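Local coordinates for calcium homeostasis modulator protein 5 (Homo sapiens, PDB 7D61) that assembles into undecameric, cone-shaped large-pore cation channels whose gating and ion conductance are likely regulated by membrane lipids, at the 1,2-dioctanoyl-sn-glycero-3-phosphate site. Numbering follows the deposited sequence. Chains: chain A/B, Calcium homeostasis modulator protein 5.

The 1,2-dioctanoyl-sn-glycero-3-phosphate site. Residues chain A 15-17, 19-20, 22-23, 26, 98, 102, 105, 194, 197-198, 201-202; chain B 65, 68-69, 74. With PA8 (1,2-dioctanoyl-sn-glycero-3-phosphate), chain C; PA8 (1,2-dioctanoyl-sn-glycero-3-phosphate), chain D; PA8 (1,2-dioctanoyl-sn-glycero-3-phosphate), chain E.
Three phosphatidic acid molecules lie side by side in a lipid pocket between helices 19-38, 95-106 and 178-203 of chain A. Helix 53-68 and B:Trp74 of helix 71-77 close one side, so PA8 (chain C) bridges two neighbouring subunits of the channel. A:Arg202 holds the head group of that lipid. Its chain bends at chi2 and chi3, which turns the guanidinium end-on to the phosphate. NH2 of A:Arg202 makes a salt bridge of 2.9 Å to phosphate oxygen O2 of PA8 (chain C), which lies in the guanidinium plane. NH1 of A:Arg202 bonds the ester oxygen O4 of PA8 (chain C) at 2.8 Å, but O4 is tilted well out of that plane. The side chain of B:Trp74 crosses A:Arg202 at about a right angle, with the indole and guanidinium planes 45° apart. One indole face carries glycerol carbon C1 of the same lipid, toward the ring rim. The indole is steadied from within chain B: NE1 of B:Trp74 donates almost straight (172°) to the backbone O of B:Phe68, 3.3 Å away, though from above the carbonyl plane. An alanine at A:Arg202 would remove the guanidinium bonds to O2 and O4 and would probably leave the phosphate poorly held and its charge less well balanced. B:Phe68 crosses A:Thr198, and its CE1 comes to 3.6 Å from the acyl ester oxygen O5 of PA8 (chain C). A:Tyr20 separates two lipids. Its CE2 touches acyl carbon C6 of PA8 (chain C), while carbonyl O8 of PA8 (chain E) sits over one ring face. PA8 (chain D) appears to be held largely by packing. A:Gln102, extended beyond CG, lays its aliphatic part along the glycerol, and A:Leu105 and A:Ser194 touch the same acyl tail. For PA8 (chain E), A:Met23 CE, A:Phe22 and A:Leu26 line an acyl tail. A:Lys15 curls back through chi3 and chi4, and its NZ donates to the ester carbonyl O6 of PA8 (chain E) at 2.6 Å.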
ATOM      1  N   LYS A  15     -34.927  14.396  -4.547  1.00102.03           N
ATOM      2  CA  LYS A  15     -34.074  14.942  -5.594  1.00102.03           C
ATOM      3  C   LYS A  15     -34.208  16.449  -5.755  1.00102.03           C
ATOM      4  O   LYS A  15     -33.322  17.072  -6.348  1.00102.03           O
ATOM      5  CB  LYS A  15     -34.378  14.265  -6.935  1.00102.03           C
ATOM      6  CG  LYS A  15     -35.803  14.464  -7.426  1.00102.03           C
ATOM      7  CD  LYS A  15     -35.998  13.859  -8.806  1.00102.03           C
ATOM      8  CE  LYS A  15     -35.077  14.505  -9.827  1.00102.03           C
ATOM      9  NZ  LYS A  15     -35.561  15.850 -10.238  1.00102.03           N
ATOM     10  N   THR A  16     -35.284  17.043  -5.250  1.00 94.05           N
ATOM     11  CA  THR A  16     -35.474  18.485  -5.313  1.00 94.05           C
ATOM     12  C   THR A  16     -34.870  19.213  -4.121  1.00 94.05           C
ATOM     13  O   THR A  16     -34.967  20.442  -4.052  1.00 94.05           O
ATOM     14  CB  THR A  16     -36.966  18.816  -5.414  1.00 94.05           C
ATOM     15  OG1 THR A  16     -37.133  20.224  -5.613  1.00 94.05           O
ATOM     16  CG2 THR A  16     -37.691  18.398  -4.147  1.00 94.05           C
ATOM     17  N   VAL A  17     -34.254  18.492  -3.185  1.00 90.32           N
ATOM     18  CA  VAL A  17     -33.597  19.109  -2.038  1.00 90.32           C
ATOM     19  C   VAL A  17     -32.088  18.941  -2.064  1.00 90.32           C
ATOM     20  O   VAL A  17     -31.396  19.601  -1.273  1.00 90.32           O
ATOM     21  CB  VAL A  17     -34.159  18.573  -0.704  1.00 90.32           C
ATOM     22  CG1 VAL A  17     -35.659  18.783  -0.645  1.00 90.32           C
ATOM     23  CG2 VAL A  17     -33.812  17.107  -0.530  1.00 90.32           C
ATOM     24  N   GLY A  19     -30.642  19.194  -5.225  1.00 87.63           N
ATOM     25  CA  GLY A  19     -30.363  20.155  -6.278  1.00 87.63           C
ATOM     26  C   GLY A  19     -30.277  21.574  -5.751  1.00 87.63           C
ATOM     27  O   GLY A  19     -29.502  22.388  -6.259  1.00 87.63           O
ATOM     28  N   TYR A  20     -31.068  21.890  -4.724  1.00 81.83           N
ATOM     29  CA  TYR A  20     -30.989  23.206  -4.103  1.00 81.83           C
ATOM     30  C   TYR A  20     -29.874  23.281  -3.070  1.00 81.83           C
ATOM     31  O   TYR A  20     -29.360  24.371  -2.799  1.00 81.83           O
ATOM     32  CB  TYR A  20     -32.328  23.563  -3.457  1.00 81.83           C
ATOM     33  CG  TYR A  20     -33.384  24.001  -4.444  1.00 81.83           C
ATOM     34  CD1 TYR A  20     -33.042  24.697  -5.595  1.00 81.83           C
ATOM     35  CD2 TYR A  20     -34.727  23.721  -4.222  1.00 81.83           C
ATOM     36  CE1 TYR A  20     -34.006  25.100  -6.501  1.00 81.83           C
ATOM     37  CE2 TYR A  20     -35.700  24.119  -5.120  1.00 81.83           C
ATOM     38  CZ  TYR A  20     -35.333  24.808  -6.257  1.00 81.83           C
ATOM     39  OH  TYR A  20     -36.295  25.208  -7.154  1.00 81.83           O
ATOM     40  N   PHE A  22     -26.981  21.737  -3.537  1.00 84.82           N
ATOM     41  CA  PHE A  22     -25.787  21.884  -4.356  1.00 84.82           C
ATOM     42  C   PHE A  22     -25.715  23.250  -5.021  1.00 84.82           C
ATOM     43  O   PHE A  22     -24.614  23.721  -5.323  1.00 84.82           O
ATOM     44  CB  PHE A  22     -25.742  20.786  -5.420  1.00 84.82           C
ATOM     45  CG  PHE A  22     -24.352  20.378  -5.813  1.00 84.82           C
ATOM     46  CD1 PHE A  22     -23.517  19.751  -4.901  1.00 84.82           C
ATOM     47  CD2 PHE A  22     -23.881  20.621  -7.094  1.00 84.82           C
ATOM     48  CE1 PHE A  22     -22.235  19.373  -5.260  1.00 84.82           C
ATOM     49  CE2 PHE A  22     -22.599  20.245  -7.461  1.00 84.82           C
ATOM     50  CZ  PHE A  22     -21.776  19.621  -6.541  1.00 84.82           C
ATOM     51  N   MET A  23     -26.861  23.892  -5.251  1.00 79.02           N
ATOM     52  CA  MET A  23     -26.864  25.248  -5.784  1.00 79.02           C
ATOM     53  C   MET A  23     -26.446  26.261  -4.727  1.00 79.02           C
ATOM     54  O   MET A  23     -25.852  27.292  -5.060  1.00 79.02           O
ATOM     55  CB  MET A  23     -28.250  25.590  -6.331  1.00 79.02           C
ATOM     56  CG  MET A  23     -28.259  26.686  -7.378  1.00 79.02           C
ATOM     57  SD  MET A  23     -29.890  27.418  -7.597  1.00 79.02           S
ATOM     58  CE  MET A  23     -30.758  26.082  -8.411  1.00 79.02           C
ATOM     59  N   LEU A  26     -22.463  25.933  -4.036  1.00 76.16           N
ATOM     60  CA  LEU A  26     -21.600  26.487  -5.070  1.00 76.16           C
ATOM     61  C   LEU A  26     -21.542  28.005  -5.029  1.00 76.16           C
ATOM     62  O   LEU A  26     -20.528  28.588  -5.430  1.00 76.16           O
ATOM     63  CB  LEU A  26     -22.073  26.033  -6.454  1.00 76.16           C
ATOM     64  CG  LEU A  26     -21.698  24.608  -6.861  1.00 76.16           C
ATOM     65  CD1 LEU A  26     -22.461  24.193  -8.106  1.00 76.16           C
ATOM     66  CD2 LEU A  26     -20.200  24.488  -7.081  1.00 76.16           C
ATOM     67  N   TYR A  98     -49.714  32.750 -16.096  1.00 74.86           N
ATOM     68  CA  TYR A  98     -49.427  31.799 -15.029  1.00 74.86           C
ATOM     69  C   TYR A  98     -48.180  30.985 -15.345  1.00 74.86           C
ATOM     70  O   TYR A  98     -47.392  30.672 -14.445  1.00 74.86           O
ATOM     71  CB  TYR A  98     -50.630  30.882 -14.802  1.00 74.86           C
ATOM     72  CG  TYR A  98     -50.418  29.825 -13.735  1.00 74.86           C
ATOM     73  CD1 TYR A  98     -50.582  30.129 -12.389  1.00 74.86           C
ATOM     74  CD2 TYR A  98     -50.077  28.518 -14.076  1.00 74.86           C
ATOM     75  CE1 TYR A  98     -50.393  29.168 -11.412  1.00 74.86           C
ATOM     76  CE2 TYR A  98     -49.885  27.553 -13.107  1.00 74.86           C
ATOM     77  CZ  TYR A  98     -50.046  27.882 -11.779  1.00 74.86           C
ATOM     78  OH  TYR A  98     -49.859  26.920 -10.814  1.00 74.86           O
ATOM     79  N   GLN A 102     -44.388  31.355 -13.615  1.00 64.41           N
ATOM     80  CA  GLN A 102     -43.730  30.170 -13.082  1.00 64.41           C
ATOM     81  C   GLN A 102     -42.306  30.010 -13.602  1.00 64.41           C
ATOM     82  O   GLN A 102     -41.478  29.400 -12.919  1.00 64.41           O
ATOM     83  CB  GLN A 102     -44.555  28.925 -13.417  1.00 64.41           C
ATOM     84  CG  GLN A 102     -44.288  27.730 -12.522  1.00 64.41           C
ATOM     85  CD  GLN A 102     -45.094  26.512 -12.924  1.00 64.41           C
ATOM     86  OE1 GLN A 102     -46.098  26.624 -13.627  1.00 64.41           O
ATOM     87  NE2 GLN A 102     -44.661  25.342 -12.474  1.00 64.41           N
ATOM     88  N   LEU A 105     -40.281  32.957 -11.384  1.00 57.09           N
ATOM     89  CA  LEU A 105     -40.085  32.689  -9.962  1.00 57.09           C
ATOM     90  C   LEU A 105     -39.212  31.464  -9.723  1.00 57.09           C
ATOM     91  O   LEU A 105     -38.665  31.304  -8.629  1.00 57.09           O
ATOM     92  CB  LEU A 105     -41.435  32.515  -9.266  1.00 57.09           C
ATOM     93  CG  LEU A 105     -42.381  33.719  -9.239  1.00 57.09           C
ATOM     94  CD1 LEU A 105     -43.590  33.425  -8.368  1.00 57.09           C
ATOM     95  CD2 LEU A 105     -41.666  34.970  -8.760  1.00 57.09           C
ATOM     96  N   SER A 194     -41.838  32.574  -0.724  1.00 50.21           N
ATOM     97  CA  SER A 194     -41.811  31.364  -1.539  1.00 50.21           C
ATOM     98  C   SER A 194     -42.750  30.295  -0.998  1.00 50.21           C
ATOM     99  O   SER A 194     -43.196  29.425  -1.754  1.00 50.21           O
ATOM    100  CB  SER A 194     -40.387  30.821  -1.627  1.00 50.21           C
ATOM    101  OG  SER A 194     -40.378  29.486  -2.094  1.00 50.21           O
ATOM    102  N   THR A 197     -46.663  31.623  -2.017  1.00 50.67           N
ATOM    103  CA  THR A 197     -47.106  31.414  -3.389  1.00 50.67           C
ATOM    104  C   THR A 197     -47.179  29.944  -3.770  1.00 50.67           C
ATOM    105  O   THR A 197     -47.930  29.593  -4.686  1.00 50.67           O
ATOM    106  CB  THR A 197     -46.179  32.136  -4.372  1.00 50.67           C
ATOM    107  OG1 THR A 197     -44.871  31.560  -4.313  1.00 50.67           O
ATOM    108  CG2 THR A 197     -46.094  33.614  -4.035  1.00 50.67           C
ATOM    109  N   THR A 198     -46.416  29.082  -3.100  1.00 51.81           N
ATOM    110  CA  THR A 198     -46.525  27.647  -3.337  1.00 51.81           C
ATOM    111  C   THR A 198     -47.792  27.082  -2.705  1.00 51.81           C
ATOM    112  O   THR A 198     -48.462  26.234  -3.303  1.00 51.81           O
ATOM    113  CB  THR A 198     -45.282  26.937  -2.799  1.00 51.81           C
ATOM    114  OG1 THR A 198     -44.113  27.538  -3.366  1.00 51.81           O
ATOM    115  CG2 THR A 198     -45.292  25.464  -3.157  1.00 51.81           C
ATOM    116  N   ALA A 201     -50.879  28.213  -4.749  1.00 52.95           N
ATOM    117  CA  ALA A 201     -51.048  27.499  -6.007  1.00 52.95           C
ATOM    118  C   ALA A 201     -51.647  26.115  -5.793  1.00 52.95           C
ATOM    119  O   ALA A 201     -52.387  25.623  -6.651  1.00 52.95           O
ATOM    120  CB  ALA A 201     -49.709  27.392  -6.733  1.00 52.95           C
ATOM    121  N   ARG A 202     -51.342  25.472  -4.664  1.00 56.48           N
ATOM    122  CA  ARG A 202     -51.878  24.142  -4.395  1.00 56.48           C
ATOM    123  C   ARG A 202     -53.281  24.195  -3.811  1.00 56.48           C
ATOM    124  O   ARG A 202     -54.066  23.266  -4.021  1.00 56.48           O
ATOM    125  CB  ARG A 202     -50.952  23.379  -3.451  1.00 56.48           C
ATOM    126  CG  ARG A 202     -49.561  23.147  -4.003  1.00 56.48           C
ATOM    127  CD  ARG A 202     -49.542  21.986  -4.973  1.00 56.48           C
ATOM    128  NE  ARG A 202     -49.482  20.704  -4.280  1.00 56.48           N
ATOM    129  CZ  ARG A 202     -48.449  19.870  -4.341  1.00 56.48           C
ATOM    130  NH1 ARG A 202     -47.384  20.183  -5.064  1.00 56.48           N
ATOM    131  NH2 ARG A 202     -48.483  18.723  -3.680  1.00 56.48           N
TER
ATOM    132  N   LEU B  65     -38.731  25.851   6.515  1.00 44.65           N
ATOM    133  CA  LEU B  65     -38.200  24.677   5.832  1.00 44.65           C
ATOM    134  C   LEU B  65     -38.830  23.380   6.332  1.00 44.65           C
ATOM    135  O   LEU B  65     -38.796  22.371   5.621  1.00 44.65           O
ATOM    136  CB  LEU B  65     -36.678  24.638   6.002  1.00 44.65           C
ATOM    137  CG  LEU B  65     -35.807  23.621   5.263  1.00 44.65           C
ATOM    138  CD1 LEU B  65     -35.899  23.836   3.765  1.00 44.65           C
ATOM    139  CD2 LEU B  65     -34.366  23.710   5.730  1.00 44.65           C
ATOM    140  N   PHE B  68     -42.106  22.775   4.231  1.00 55.96           N
ATOM    141  CA  PHE B  68     -41.896  22.360   2.849  1.00 55.96           C
ATOM    142  C   PHE B  68     -41.682  20.856   2.752  1.00 55.96           C
ATOM    143  O   PHE B  68     -42.164  20.214   1.814  1.00 55.96           O
ATOM    144  CB  PHE B  68     -40.697  23.100   2.257  1.00 55.96           C
ATOM    145  CG  PHE B  68     -41.061  24.315   1.459  1.00 55.96           C
ATOM    146  CD1 PHE B  68     -41.817  24.203   0.305  1.00 55.96           C
ATOM    147  CD2 PHE B  68     -40.627  25.571   1.852  1.00 55.96           C
ATOM    148  CE1 PHE B  68     -42.145  25.323  -0.437  1.00 55.96           C
ATOM    149  CE2 PHE B  68     -40.949  26.695   1.116  1.00 55.96           C
ATOM    150  CZ  PHE B  68     -41.712  26.570  -0.030  1.00 55.96           C
ATOM    151  N   LEU B  69     -40.957  20.281   3.707  1.00 60.18           N
ATOM    152  CA  LEU B  69     -40.607  18.869   3.672  1.00 60.18           C
ATOM    153  C   LEU B  69     -41.632  17.981   4.360  1.00 60.18           C
ATOM    154  O   LEU B  69     -41.459  16.760   4.376  1.00 60.18           O
ATOM    155  CB  LEU B  69     -39.235  18.650   4.316  1.00 60.18           C
ATOM    156  CG  LEU B  69     -38.063  19.465   3.770  1.00 60.18           C
ATOM    157  CD1 LEU B  69     -36.763  19.006   4.402  1.00 60.18           C
ATOM    158  CD2 LEU B  69     -37.986  19.362   2.260  1.00 60.18           C
ATOM    159  N   TRP B  74     -49.109  19.007   2.360  1.00 55.20           N
ATOM    160  CA  TRP B  74     -49.653  19.085   1.011  1.00 55.20           C
ATOM    161  C   TRP B  74     -50.770  18.081   0.788  1.00 55.20           C
ATOM    162  O   TRP B  74     -51.620  18.289  -0.083  1.00 55.20           O
ATOM    163  CB  TRP B  74     -48.545  18.855  -0.019  1.00 55.20           C
ATOM    164  CG  TRP B  74     -47.329  19.685   0.218  1.00 55.20           C
ATOM    165  CD1 TRP B  74     -46.095  19.236   0.582  1.00 55.20           C
ATOM    166  CD2 TRP B  74     -47.221  21.107   0.100  1.00 55.20           C
ATOM    167  NE1 TRP B  74     -45.226  20.290   0.705  1.00 55.20           N
ATOM    168  CE2 TRP B  74     -45.892  21.451   0.413  1.00 55.20           C
ATOM    169  CE3 TRP B  74     -48.118  22.124  -0.238  1.00 55.20           C
ATOM    170  CZ2 TRP B  74     -45.441  22.766   0.400  1.00 55.20           C
ATOM    171  CZ3 TRP B  74     -47.668  23.427  -0.251  1.00 55.20           C
ATOM    172  CH2 TRP B  74     -46.342  23.737   0.066  1.00 55.20           C
TER
HETATM  173  O1  PA8 C 301     -43.578  17.830  -4.678  1.00 74.76           O
HETATM  174  O2  PA8 C 301     -45.872  17.560  -3.821  1.00 74.76           O
HETATM  175  P1  PA8 C 301     -44.581  18.327  -3.666  1.00 74.76           P
HETATM  176  O3  PA8 C 301     -44.040  18.110  -2.275  1.00 74.76           O
HETATM  177  O4  PA8 C 301     -44.861  19.934  -3.908  1.00 74.76           O
HETATM  178  C1  PA8 C 301     -44.317  20.856  -3.007  1.00 74.76           C
HETATM  179  C2  PA8 C 301     -42.864  21.121  -3.400  1.00 74.76           C
HETATM  180  C3  PA8 C 301     -42.773  22.421  -4.197  1.00 74.76           C
HETATM  181  O5  PA8 C 301     -42.058  23.364  -3.449  1.00 74.76           O
HETATM  182  C4  PA8 C 301     -40.895  23.829  -4.073  1.00 74.76           C
HETATM  183  O6  PA8 C 301     -40.252  23.101  -4.751  1.00 74.76           O
HETATM  184  C5  PA8 C 301     -40.453  25.278  -3.878  1.00 74.76           C
HETATM  185  C6  PA8 C 301     -38.934  25.433  -3.878  1.00 74.76           C
HETATM  186  C7  PA8 C 301     -38.493  26.815  -3.402  1.00 74.76           C
HETATM  187  O7  PA8 C 301     -42.072  21.210  -2.249  1.00 74.76           O
HETATM  188  C12 PA8 C 301     -41.119  20.192  -2.121  1.00 74.76           C
HETATM  189  O8  PA8 C 301     -41.291  19.143  -2.645  1.00 74.76           O
HETATM  190  C13 PA8 C 301     -39.849  20.428  -1.306  1.00 74.76           C
HETATM  191  C14 PA8 C 301     -39.150  21.732  -1.684  1.00 74.76           C
HETATM  192  C15 PA8 C 301     -37.942  22.026  -0.798  1.00 74.76           C
HETATM  193  C16 PA8 C 301     -37.223  23.301  -1.230  1.00 74.76           C
HETATM  194  C17 PA8 C 301     -36.211  23.793  -0.197  1.00 74.76           C
HETATM  195  C18 PA8 C 301     -35.065  22.809   0.018  1.00 74.76           C
HETATM  196  C19 PA8 C 301     -33.764  23.514   0.396  1.00 74.76           C
HETATM  197  O1  PA8 D 303     -43.287  23.034  -8.705  1.00 72.13           O
HETATM  198  O2  PA8 D 303     -45.561  23.182  -9.642  1.00 72.13           O
HETATM  199  P1  PA8 D 303     -44.643  23.682  -8.553  1.00 72.13           P
HETATM  200  O3  PA8 D 303     -45.221  23.327  -7.204  1.00 72.13           O
HETATM  201  O4  PA8 D 303     -44.489  25.319  -8.671  1.00 72.13           O
HETATM  202  C1  PA8 D 303     -45.502  26.127  -8.142  1.00 72.13           C
HETATM  203  C2  PA8 D 303     -45.283  27.551  -8.647  1.00 72.13           C
HETATM  204  C3  PA8 D 303     -46.623  28.156  -9.060  1.00 72.13           C
HETATM  205  O5  PA8 D 303     -46.813  29.354  -8.365  1.00 72.13           O
HETATM  206  C4  PA8 D 303     -46.589  30.501  -9.130  1.00 72.13           C
HETATM  207  O6  PA8 D 303     -45.484  30.808  -9.420  1.00 72.13           O
HETATM  208  C5  PA8 D 303     -47.757  31.368  -9.591  1.00 72.13           C
HETATM  209  C6  PA8 D 303     -47.286  32.734 -10.088  1.00 72.13           C
HETATM  210  C7  PA8 D 303     -48.445  33.672 -10.416  1.00 72.13           C
HETATM  211  O7  PA8 D 303     -44.706  28.326  -7.634  1.00 72.13           O
HETATM  212  C12 PA8 D 303     -43.327  28.553  -7.763  1.00 72.13           C
HETATM  213  O8  PA8 D 303     -42.708  28.039  -8.635  1.00 72.13           O
HETATM  214  C13 PA8 D 303     -42.609  29.467  -6.772  1.00 72.13           C
HETATM  215  C14 PA8 D 303     -41.097  29.256  -6.786  1.00 72.13           C
HETATM  216  C15 PA8 D 303     -40.402  29.859  -5.569  1.00 72.13           C
HETATM  217  C16 PA8 D 303     -40.230  31.373  -5.673  1.00 72.13           C
HETATM  218  C17 PA8 D 303     -38.944  31.854  -5.004  1.00 72.13           C
HETATM  219  C18 PA8 D 303     -38.749  33.365  -5.120  1.00 72.13           C
HETATM  220  C19 PA8 D 303     -37.488  33.846  -4.409  1.00 72.13           C
HETATM  221  O1  PA8 E 304     -40.208  20.617  -8.312  1.00101.81           O
HETATM  222  O2  PA8 E 304     -38.720  18.915  -9.295  1.00101.81           O
HETATM  223  P1  PA8 E 304     -39.082  20.383  -9.290  1.00101.81           P
HETATM  224  O3  PA8 E 304     -39.522  20.796 -10.675  1.00101.81           O
HETATM  225  O4  PA8 E 304     -37.770  21.273  -8.840  1.00101.81           O
HETATM  226  C1  PA8 E 304     -36.829  21.619  -9.815  1.00101.81           C
HETATM  227  C2  PA8 E 304     -35.497  20.962  -9.456  1.00101.81           C
HETATM  228  C3  PA8 E 304     -35.478  19.530  -9.991  1.00101.81           C
HETATM  229  O5  PA8 E 304     -34.367  19.378 -10.830  1.00101.81           O
HETATM  230  C4  PA8 E 304     -33.454  18.396 -10.425  1.00101.81           C
HETATM  231  O6  PA8 E 304     -33.734  17.640  -9.557  1.00101.81           O
HETATM  232  C5  PA8 E 304     -32.092  18.299 -11.114  1.00101.81           C
HETATM  233  C6  PA8 E 304     -30.935  18.175 -10.124  1.00101.81           C
HETATM  234  C7  PA8 E 304     -30.530  16.727  -9.862  1.00101.81           C
HETATM  235  O7  PA8 E 304     -34.446  21.694 -10.023  1.00101.81           O
HETATM  236  C12 PA8 E 304     -33.339  21.894  -9.188  1.00101.81           C
HETATM  237  O8  PA8 E 304     -33.293  21.394  -8.115  1.00101.81           O
HETATM  238  C13 PA8 E 304     -32.175  22.758  -9.664  1.00101.81           C
HETATM  239  C14 PA8 E 304     -30.874  21.964  -9.748  1.00101.81           C
HETATM  240  C15 PA8 E 304     -29.680  22.837 -10.119  1.00101.81           C
HETATM  241  C16 PA8 E 304     -28.353  22.114  -9.903  1.00101.81           C
HETATM  242  C17 PA8 E 304     -27.180  22.860 -10.531  1.00101.81           C
HETATM  243  C18 PA8 E 304     -25.833  22.327 -10.051  1.00101.81           C
HETATM  244  C19 PA8 E 304     -24.673  22.863 -10.884  1.00101.81           C